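Local atomic coordinates of L-lysine 6-monooxygenase (Pseudomonas syringae pv. tomato, PDB entry 5CQF), a protein that probably catalyses the FAD- and NADPH-dependent hydroxylation of the side-chain amino group of L-lysine in siderophore biosynthesis. Residues 28-33 / 76-81; 185-190 / 194-199; 236-241 / 279-284. All coordinates share one frame; numbering follows the deposited sequence.

Overall arrangement
Contact 1 comes first along the chain, then contact 2, then contact 3, each closing before the next opens. Contact 1 lies on the opposite side of the chain's centre from the other two. Its centre is about 34 Å from that of contact 2 and about 33 Å from that of contact 3. It involves helix 23-37, beside the parallel sheet of strands 16-19 and 47-50, probably the FAD-binding part. Contacts 2 and 3 are attached to the second parallel sheet, probably the NADPH-binding part. Contact 2 joins its edge strand 186-188 to helix 192-198. Contact 3 joins the loop after its strand 231-235 to the end of helix 267-280. The centres of contacts 2 and 3 are about 24 Å apart.

Contact 1: residues 28-33 / 76-81; sequences LACAFE and DLVTPR
Cys30 and Val78 form the tight, buried part of this contact. CG1 of Val78 lies 3.6 Å from Cys30 CB. The same methyl is 3.9 Å from Cys30 SG, so it lies against the whole short side chain. With chi1 at -60°, CG1 stands beside the backbone N of Val78, turned to the helix.

The more open side is formed by Arg81, which is partly exposed, although its guanidinium still packs closely on Ala31. Ala31 CA lies over one face, off its centre, and Val78 O lies over the opposite face. Arg81 NH2 is 3.5 Å from Ala31 N without bonding it, and Arg81 CZ is 3.8 Å from Ala31 CB. These are van der Waals contacts. The charge is met further along the same helix, where NH2 of Arg81 makes a salt bridge to Asp34.

The loop is shaped from within by Asp76. Asp76 OD1 accepts from Val78 N at 2.8 Å, an Asx turn, and from Thr79 N at 2.7 Å. Thr79 OG1 bonds the other oxygen, OD2, so both carboxylate oxygens hold the turn that presents Val78.

Helix 23-37 follows a glycine-rich turn of Rossmann type, consistent with FAD binding nearby. Helix 111-125 packs on Cys30 through Val121 and on Leu77 through Leu118. Elsewhere on helix 23-37, Ala29 and Phe32 pack on strand 47-50, and Phe32 also meets helix 412-428.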
loop_
_atom_site.group_PDB
_atom_site.type_symbol
_atom_site.label_atom_id
_atom_site.label_comp_id
_atom_site.label_asym_id
_atom_site.label_seq_id
_atom_site.Cartn_x
_atom_site.Cartn_y
_atom_site.Cartn_z
ATOM N N LEU A 28 22.088 -9.516 -24.339
ATOM C CA LEU A 28 22.545 -10.468 -25.355
ATOM C C LEU A 28 23.845 -11.125 -24.976
ATOM O O LEU A 28 23.967 -12.333 -25.111
ATOM C CB LEU A 28 22.726 -9.772 -26.695
ATOM C CG LEU A 28 23.105 -10.672 -27.842
ATOM C CD1 LEU A 28 21.996 -11.643 -28.203
ATOM C CD2 LEU A 28 23.465 -9.776 -29.007
ATOM N N ALA A 29 24.825 -10.343 -24.541
ATOM C CA ALA A 29 26.082 -10.927 -24.029
ATOM C C ALA A 29 25.846 -11.880 -22.884
ATOM O O ALA A 29 26.506 -12.914 -22.807
ATOM C CB ALA A 29 27.058 -9.850 -23.601
ATOM N N CYS A 30 24.877 -11.576 -22.005
ATOM C CA CYS A 30 24.596 -12.503 -20.914
ATOM C C CYS A 30 24.138 -13.857 -21.434
ATOM O O CYS A 30 24.467 -14.862 -20.865
ATOM C CB CYS A 30 23.556 -11.954 -19.949
ATOM S SG CYS A 30 24.130 -10.577 -18.951
ATOM N N ALA A 31 23.364 -13.900 -22.501
ATOM C CA ALA A 31 22.961 -15.195 -23.069
ATOM C C ALA A 31 24.171 -15.980 -23.543
ATOM O O ALA A 31 24.250 -17.186 -23.323
ATOM C CB ALA A 31 21.988 -15.027 -24.222
ATOM N N PHE A 32 25.103 -15.300 -24.195
ATOM C CA PHE A 32 26.300 -15.989 -24.681
ATOM C C PHE A 32 27.157 -16.457 -23.531
ATOM O O PHE A 32 27.575 -17.620 -23.505
ATOM C CB PHE A 32 27.092 -15.120 -25.652
ATOM C CG PHE A 32 26.455 -15.029 -27.001
ATOM C CD1 PHE A 32 26.484 -16.111 -27.851
ATOM C CD2 PHE A 32 25.779 -13.895 -27.391
ATOM C CE1 PHE A 32 25.878 -16.060 -29.077
ATOM C CE2 PHE A 32 25.165 -13.827 -28.624
ATOM C CZ PHE A 32 25.222 -14.913 -29.478
ATOM N N GLU A 33 27.385 -15.585 -22.559
ATOM C CA GLU A 33 28.162 -16.001 -21.395
ATOM C C GLU A 33 27.503 -17.133 -20.614
ATOM O O GLU A 33 28.185 -18.062 -20.244
ATOM C CB GLU A 33 28.491 -14.822 -20.486
ATOM C CG GLU A 33 29.408 -13.791 -21.143
ATOM C CD GLU A 33 30.832 -14.305 -21.398
ATOM O OE1 GLU A 33 31.346 -15.092 -20.562
ATOM O OE2 GLU A 33 31.435 -13.921 -22.433
ATOM N N ASP A 76 14.463 -8.774 -14.632
ATOM C CA ASP A 76 15.811 -8.244 -14.742
ATOM C C ASP A 76 16.362 -8.604 -16.117
ATOM O O ASP A 76 15.581 -8.970 -17.000
ATOM C CB ASP A 76 16.697 -8.778 -13.586
ATOM C CG ASP A 76 16.925 -10.306 -13.609
ATOM O OD1 ASP A 76 16.858 -10.951 -14.654
ATOM O OD2 ASP A 76 17.176 -10.883 -12.531
ATOM N N LEU A 77 17.691 -8.524 -16.308
ATOM C CA LEU A 77 18.294 -8.728 -17.637
ATOM C C LEU A 77 18.442 -10.160 -18.048
ATOM O O LEU A 77 18.824 -10.398 -19.201
ATOM C CB LEU A 77 19.683 -8.084 -17.742
ATOM C CG LEU A 77 19.679 -6.577 -17.881
ATOM C CD1 LEU A 77 21.089 -6.056 -17.699
ATOM C CD2 LEU A 77 19.094 -6.098 -19.216
ATOM N N VAL A 78 18.199 -11.116 -17.143
ATOM C CA VAL A 78 18.439 -12.551 -17.485
ATOM C C VAL A 78 17.418 -13.548 -17.038
ATOM O O VAL A 78 17.195 -14.531 -17.723
ATOM C CB VAL A 78 19.805 -13.054 -16.963
ATOM C CG1 VAL A 78 20.902 -12.231 -17.582
ATOM C CG2 VAL A 78 19.898 -12.983 -15.438
ATOM N N THR A 79 16.820 -13.300 -15.882
ATOM C CA THR A 79 15.994 -14.274 -15.181
ATOM C C THR A 79 14.806 -14.759 -16.004
ATOM O O THR A 79 14.485 -15.929 -15.934
ATOM C CB THR A 79 15.529 -13.685 -13.836
ATOM O OG1 THR A 79 16.645 -13.526 -12.966
ATOM C CG2 THR A 79 14.450 -14.537 -13.157
ATOM N N PRO A 80 14.114 -13.868 -16.768
ATOM C CA PRO A 80 12.930 -14.398 -17.481
ATOM C C PRO A 80 13.305 -15.388 -18.546
ATOM O O PRO A 80 12.487 -16.220 -18.921
ATOM C CB PRO A 80 12.254 -13.145 -18.086
ATOM C CG PRO A 80 12.806 -11.995 -17.346
ATOM C CD PRO A 80 14.203 -12.404 -16.884
ATOM N N ARG A 81 14.544 -15.296 -19.006
ATOM C CA ARG A 81 15.147 -16.237 -19.960
ATOM C C ARG A 81 15.821 -17.401 -19.237
ATOM O O ARG A 81 15.662 -18.550 -19.646
ATOM C CB ARG A 81 16.205 -15.519 -20.796
ATOM C CG ARG A 81 16.999 -16.450 -21.692
ATOM C CD ARG A 81 18.039 -15.734 -22.544
ATOM N NE ARG A 81 18.982 -14.990 -21.719
ATOM C CZ ARG A 81 19.986 -15.519 -21.025
ATOM N NH1 ARG A 81 20.254 -16.820 -21.075
ATOM N NH2 ARG A 81 20.750 -14.723 -20.281
#

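Contact 2: residues 185-190 / 194-199; sequences TLFHTS and TRLQAF
ND1 of His188, next in sequence to the Phe187 that meets Arg195, is gripped by two groups of Ser190. The backbone Ser190 N donates to His188 ND1 at 3.1 Å, from well out of the ring plane. The hydroxyl Ser190 OG is hydrogen-bonded to His188 ND1 as well, at 3.0 Å. On the other side of the imidazole, NE2 bonds to the backbone oxygen of Gly351. The ring is therefore held at both nitrogens, just where strand 186-188 turns into the 3-10 segment.

Phe187 points to the helix and carries most of the contact. Arg195 lies over one face of its ring. Arg195 CB sits 3.4 Å from the ring centroid and only 3° off the ring normal, a CH-pi contact. The next carbon, Arg195 CG, is 3.4 Å from Phe187 CG. The arginine chain bends at chi2 (-82°), which carries it from the ring centre out past Phe187 CG toward CB, the two side chains running in opposite directions. The aliphatic part thus does most of the touching. Arg195 NE lies 3.7 Å from Phe187 CB, with the guanidinium plane 26° from the ring.

Strand 186-188, helix 192-198 and strand 206-210 form a beta-alpha-beta crossover in the second parallel sheet. Strand 186-188 is the edge strand within this chain. It bonds through its backbone to strand 345-348, which lies between the two strands of the crossover.

Leu196 crosses Phe187 at about a right angle and brings CD2 to 3.7 Å from Phe187 CZ. Phe199 is looser. Its ring edge receives Thr185 CG2, which is 4.3 Å from Phe199 CE1. Phe187 CE2 lies near the same ring's plane, at its edge. Trp207 of strand 206-210 touches Phe187, Leu196 and Phe199. Thr185 OG1 bonds to Tyr326.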
loop_
_atom_site.group_PDB
_atom_site.type_symbol
_atom_site.label_atom_id
_atom_site.label_comp_id
_atom_site.label_asym_id
_atom_site.label_seq_id
_atom_site.Cartn_x
_atom_site.Cartn_y
_atom_site.Cartn_z
ATOM N N THR A 185 19.272 26.419 -23.238
ATOM C CA THR A 185 18.004 26.788 -22.627
ATOM C C THR A 185 16.770 26.173 -23.307
ATOM O O THR A 185 15.650 26.424 -22.884
ATOM C CB THR A 185 17.803 28.324 -22.563
ATOM O OG1 THR A 185 17.858 28.876 -23.874
ATOM C CG2 THR A 185 18.842 28.992 -21.676
ATOM N N LEU A 186 16.956 25.380 -24.349
ATOM C CA LEU A 186 15.856 24.623 -24.910
ATOM C C LEU A 186 16.418 23.287 -25.336
ATOM O O LEU A 186 17.288 23.231 -26.218
ATOM C CB LEU A 186 15.231 25.384 -26.079
ATOM C CG LEU A 186 13.989 24.725 -26.686
ATOM C CD1 LEU A 186 13.040 25.749 -27.306
ATOM C CD2 LEU A 186 14.383 23.673 -27.709
ATOM N N PHE A 187 15.971 22.206 -24.702
ATOM C CA PHE A 187 16.584 20.895 -24.973
ATOM C C PHE A 187 15.643 19.740 -24.821
ATOM O O PHE A 187 14.572 19.878 -24.233
ATOM C CB PHE A 187 17.807 20.670 -24.076
ATOM C CG PHE A 187 17.582 21.039 -22.637
ATOM C CD1 PHE A 187 17.146 20.099 -21.735
ATOM C CD2 PHE A 187 17.836 22.312 -22.198
ATOM C CE1 PHE A 187 16.961 20.425 -20.411
ATOM C CE2 PHE A 187 17.657 22.660 -20.870
ATOM C CZ PHE A 187 17.200 21.720 -19.979
ATOM N N HIS A 188 16.076 18.591 -25.338
ATOM C CA HIS A 188 15.292 17.357 -25.251
ATOM C C HIS A 188 15.562 16.696 -23.921
ATOM O O HIS A 188 16.637 16.896 -23.332
ATOM C CB HIS A 188 15.722 16.410 -26.372
ATOM C CG HIS A 188 14.822 15.233 -26.568
ATOM N ND1 HIS A 188 15.142 13.975 -26.119
ATOM C CD2 HIS A 188 13.627 15.117 -27.187
ATOM C CE1 HIS A 188 14.182 13.131 -26.442
ATOM N NE2 HIS A 188 13.248 13.799 -27.092
ATOM N N THR A 189 14.616 15.881 -23.466
ATOM C CA THR A 189 14.759 15.174 -22.198
ATOM C C THR A 189 15.964 14.255 -22.144
ATOM O O THR A 189 16.456 13.979 -21.065
ATOM C CB THR A 189 13.506 14.342 -21.824
ATOM O OG1 THR A 189 13.122 13.493 -22.914
ATOM C CG2 THR A 189 12.361 15.234 -21.512
ATOM N N SER A 190 16.427 13.768 -23.291
ATOM C CA SER A 190 17.574 12.855 -23.346
ATOM C C SER A 190 18.896 13.510 -22.897
ATOM O O SER A 190 19.887 12.825 -22.662
ATOM C CB SER A 190 17.747 12.306 -24.772
ATOM O OG SER A 190 18.068 13.342 -25.690
ATOM N N THR A 194 22.609 16.616 -18.289
ATOM C CA THR A 194 23.757 17.351 -18.806
ATOM C C THR A 194 23.435 18.838 -18.903
ATOM O O THR A 194 24.193 19.675 -18.458
ATOM C CB THR A 194 24.158 16.810 -20.202
ATOM O OG1 THR A 194 24.140 15.370 -20.193
ATOM C CG2 THR A 194 25.531 17.292 -20.594
ATOM N N ARG A 195 22.280 19.155 -19.471
ATOM C CA ARG A 195 21.878 20.544 -19.674
ATOM C C ARG A 195 21.655 21.275 -18.359
ATOM O O ARG A 195 22.080 22.420 -18.211
ATOM C CB ARG A 195 20.600 20.627 -20.518
ATOM C CG ARG A 195 20.763 20.134 -21.948
ATOM C CD ARG A 195 21.370 21.221 -22.818
ATOM N NE ARG A 195 21.515 20.790 -24.200
ATOM C CZ ARG A 195 22.338 21.353 -25.079
ATOM N NH1 ARG A 195 23.117 22.364 -24.725
ATOM N NH2 ARG A 195 22.395 20.893 -26.316
ATOM N N LEU A 196 20.977 20.630 -17.420
ATOM C CA LEU A 196 20.788 21.217 -16.083
ATOM C C LEU A 196 22.098 21.509 -15.370
ATOM O O LEU A 196 22.220 22.481 -14.621
ATOM C CB LEU A 196 19.954 20.311 -15.197
ATOM C CG LEU A 196 18.442 20.563 -15.118
ATOM C CD1 LEU A 196 18.082 21.580 -14.047
ATOM C CD2 LEU A 196 17.862 21.014 -16.441
ATOM N N GLN A 197 23.089 20.669 -15.614
ATOM C CA GLN A 197 24.355 20.804 -14.926
ATOM C C GLN A 197 25.091 22.056 -15.414
ATOM O O GLN A 197 25.696 22.772 -14.627
ATOM C CB GLN A 197 25.188 19.539 -15.134
ATOM C CG GLN A 197 25.973 19.133 -13.913
ATOM C CD GLN A 197 26.637 17.796 -14.103
ATOM O OE1 GLN A 197 26.046 16.748 -13.841
ATOM N NE2 GLN A 197 27.875 17.823 -14.567
ATOM N N ALA A 198 24.980 22.332 -16.709
ATOM C CA ALA A 198 25.561 23.515 -17.318
ATOM C C ALA A 198 25.162 24.841 -16.655
ATOM O O ALA A 198 25.891 25.820 -16.763
ATOM C CB ALA A 198 25.215 23.554 -18.800
ATOM N N PHE A 199 24.008 24.884 -15.998
ATOM C CA PHE A 199 23.575 26.086 -15.273
ATOM C C PHE A 199 24.332 26.312 -13.987
ATOM O O PHE A 199 24.213 27.368 -13.386
ATOM C CB PHE A 199 22.075 26.004 -14.944
ATOM C CG PHE A 199 21.215 26.067 -16.152
ATOM C CD1 PHE A 199 21.189 27.217 -16.927
ATOM C CD2 PHE A 199 20.462 24.975 -16.546
ATOM C CE1 PHE A 199 20.402 27.282 -18.076
ATOM C CE2 PHE A 199 19.680 25.030 -17.695
ATOM C CZ PHE A 199 19.645 26.183 -18.459
#

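Contact 3: residues 236-241 / 279-284; sequences HRCAGF and STNYAG
Arg237 is extended at first, with CG opposite the backbone N, and then bends at chi3 (59°), which brings its guanidinium to Asn281. The chi1 of Asn281 is away from the staggered positions. Asn281 has positive phi and is the first residue to leave the helical conformation after helix 267-280.

The planes of the two flat groups are 17° apart, but the amide oxygen comes to the guanidinium at a slant, not as a stack. At 3.3 Å and an N-H...O angle of 128°, the bond from Arg237 NH2 to Asn281 OD1 is weak. Arg237 NH2 is also 3.5 Å from Asn281 ND2, but both are donors, so that approach bonds nothing. Cys238 SG comes to the same amide oxygen, 3.6 Å from Asn281 OD1. This sulfur also sits over the centre of one guanidinium face, 4.1 Å above the Arg237 plane.

The contact lies at the surface, and links the loop after strand 231-235 to the end of helix 267-280. Trp276 of the third subunit packs on Cys238, so the site is also next to a subunit interface.

The neutral amide oxygen probably helps orient the guanidinium without offering a counter-charge.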
loop_
_atom_site.group_PDB
_atom_site.type_symbol
_atom_site.label_atom_id
_atom_site.label_comp_id
_atom_site.label_asym_id
_atom_site.label_seq_id
_atom_site.Cartn_x
_atom_site.Cartn_y
_atom_site.Cartn_z
ATOM N N HIS A 236 0.291 19.774 -22.547
ATOM C CA HIS A 236 -0.117 18.429 -22.962
ATOM C C HIS A 236 -0.973 18.477 -24.216
ATOM O O HIS A 236 -1.889 19.306 -24.312
ATOM C CB HIS A 236 -0.925 17.793 -21.849
ATOM C CG HIS A 236 -0.182 17.731 -20.554
ATOM N ND1 HIS A 236 0.704 16.720 -20.256
ATOM C CD2 HIS A 236 -0.160 18.576 -19.498
ATOM C CE1 HIS A 236 1.226 16.934 -19.062
ATOM N NE2 HIS A 236 0.727 18.061 -18.588
ATOM N N ARG A 237 -0.687 17.592 -25.161
ATOM C CA ARG A 237 -1.474 17.498 -26.394
ATOM C C ARG A 237 -2.897 17.044 -26.087
ATOM O O ARG A 237 -3.829 17.420 -26.778
ATOM C CB ARG A 237 -0.844 16.522 -27.393
ATOM C CG ARG A 237 -1.521 16.494 -28.770
ATOM C CD ARG A 237 -0.744 15.606 -29.752
ATOM N NE ARG A 237 -0.645 14.231 -29.231
ATOM C CZ ARG A 237 -1.459 13.211 -29.547
ATOM N NH1 ARG A 237 -2.454 13.342 -30.437
ATOM N NH2 ARG A 237 -1.262 12.034 -28.969
ATOM N N CYS A 238 -3.040 16.221 -25.060
ATOM C CA CYS A 238 -4.335 15.719 -24.649
ATOM C C CYS A 238 -4.571 16.133 -23.181
ATOM O O CYS A 238 -4.283 17.275 -22.821
ATOM C CB CYS A 238 -4.402 14.191 -24.908
ATOM S SG CYS A 238 -4.381 13.705 -26.678
ATOM N N ALA A 239 -5.112 15.250 -22.342
ATOM C CA ALA A 239 -5.252 15.541 -20.906
ATOM C C ALA A 239 -3.905 15.469 -20.224
ATOM O O ALA A 239 -2.938 14.881 -20.754
ATOM C CB ALA A 239 -6.229 14.582 -20.223
ATOM N N GLY A 240 -3.828 16.085 -19.054
ATOM C CA GLY A 240 -2.544 16.146 -18.363
ATOM C C GLY A 240 -2.112 14.861 -17.692
ATOM O O GLY A 240 -2.623 13.778 -17.952
ATOM N N PHE A 241 -1.189 15.016 -16.763
ATOM C CA PHE A 241 -0.632 13.909 -16.027
ATOM C C PHE A 241 -1.675 13.155 -15.201
ATOM O O PHE A 241 -1.541 11.952 -15.025
ATOM C CB PHE A 241 0.466 14.420 -15.086
ATOM C CG PHE A 241 1.716 14.886 -15.776
ATOM C CD1 PHE A 241 2.389 14.072 -16.636
ATOM C CD2 PHE A 241 2.249 16.122 -15.490
ATOM C CE1 PHE A 241 3.566 14.472 -17.226
ATOM C CE2 PHE A 241 3.436 16.532 -16.066
ATOM C CZ PHE A 241 4.097 15.701 -16.942
ATOM N N SER A 279 -4.944 6.399 -31.440
ATOM C CA SER A 279 -5.992 7.265 -30.895
ATOM C C SER A 279 -6.393 6.860 -29.457
ATOM O O SER A 279 -6.908 7.676 -28.701
ATOM C CB SER A 279 -7.199 7.313 -31.843
ATOM O OG SER A 279 -7.710 6.019 -32.102
ATOM N N THR A 280 -6.154 5.608 -29.086
ATOM C CA THR A 280 -6.331 5.166 -27.707
ATOM C C THR A 280 -5.311 5.854 -26.820
ATOM O O THR A 280 -5.606 6.162 -25.663
ATOM C CB THR A 280 -6.178 3.641 -27.569
ATOM O OG1 THR A 280 -7.291 3.000 -28.201
ATOM C CG2 THR A 280 -6.123 3.215 -26.104
ATOM N N ASN A 281 -4.105 6.078 -27.347
ATOM C CA ASN A 281 -3.190 7.047 -26.742
ATOM C C ASN A 281 -2.494 6.533 -25.447
ATOM O O ASN A 281 -2.126 7.345 -24.593
ATOM C CB ASN A 281 -3.989 8.359 -26.460
ATOM C CG ASN A 281 -3.280 9.624 -26.934
ATOM O OD1 ASN A 281 -3.786 10.337 -27.815
ATOM N ND2 ASN A 281 -2.128 9.925 -26.339
ATOM N N TYR A 282 -2.310 5.212 -25.305
ATOM C CA TYR A 282 -1.637 4.646 -24.110
ATOM C C TYR A 282 -0.229 5.211 -23.944
ATOM O O TYR A 282 0.685 4.853 -24.700
ATOM C CB TYR A 282 -1.524 3.090 -24.107
ATOM C CG TYR A 282 -1.195 2.549 -22.703
ATOM C CD1 TYR A 282 0.065 2.767 -22.104
ATOM C CD2 TYR A 282 -2.163 1.878 -21.944
ATOM C CE1 TYR A 282 0.350 2.307 -20.817
ATOM C CE2 TYR A 282 -1.884 1.424 -20.650
ATOM C CZ TYR A 282 -0.633 1.639 -20.090
ATOM O OH TYR A 282 -0.371 1.190 -18.816
ATOM N N ALA A 283 -0.067 6.071 -22.940
ATOM C CA ALA A 283 1.247 6.543 -22.501
ATOM C C ALA A 283 1.230 6.555 -20.971
ATOM O O ALA A 283 0.398 7.230 -20.355
ATOM C CB ALA A 283 1.535 7.933 -23.057
ATOM N N GLY A 284 2.135 5.809 -20.359
ATOM C CA GLY A 284 1.993 5.457 -18.953
ATOM C C GLY A 284 3.138 5.966 -18.116
ATOM O O GLY A 284 4.244 6.100 -18.586
#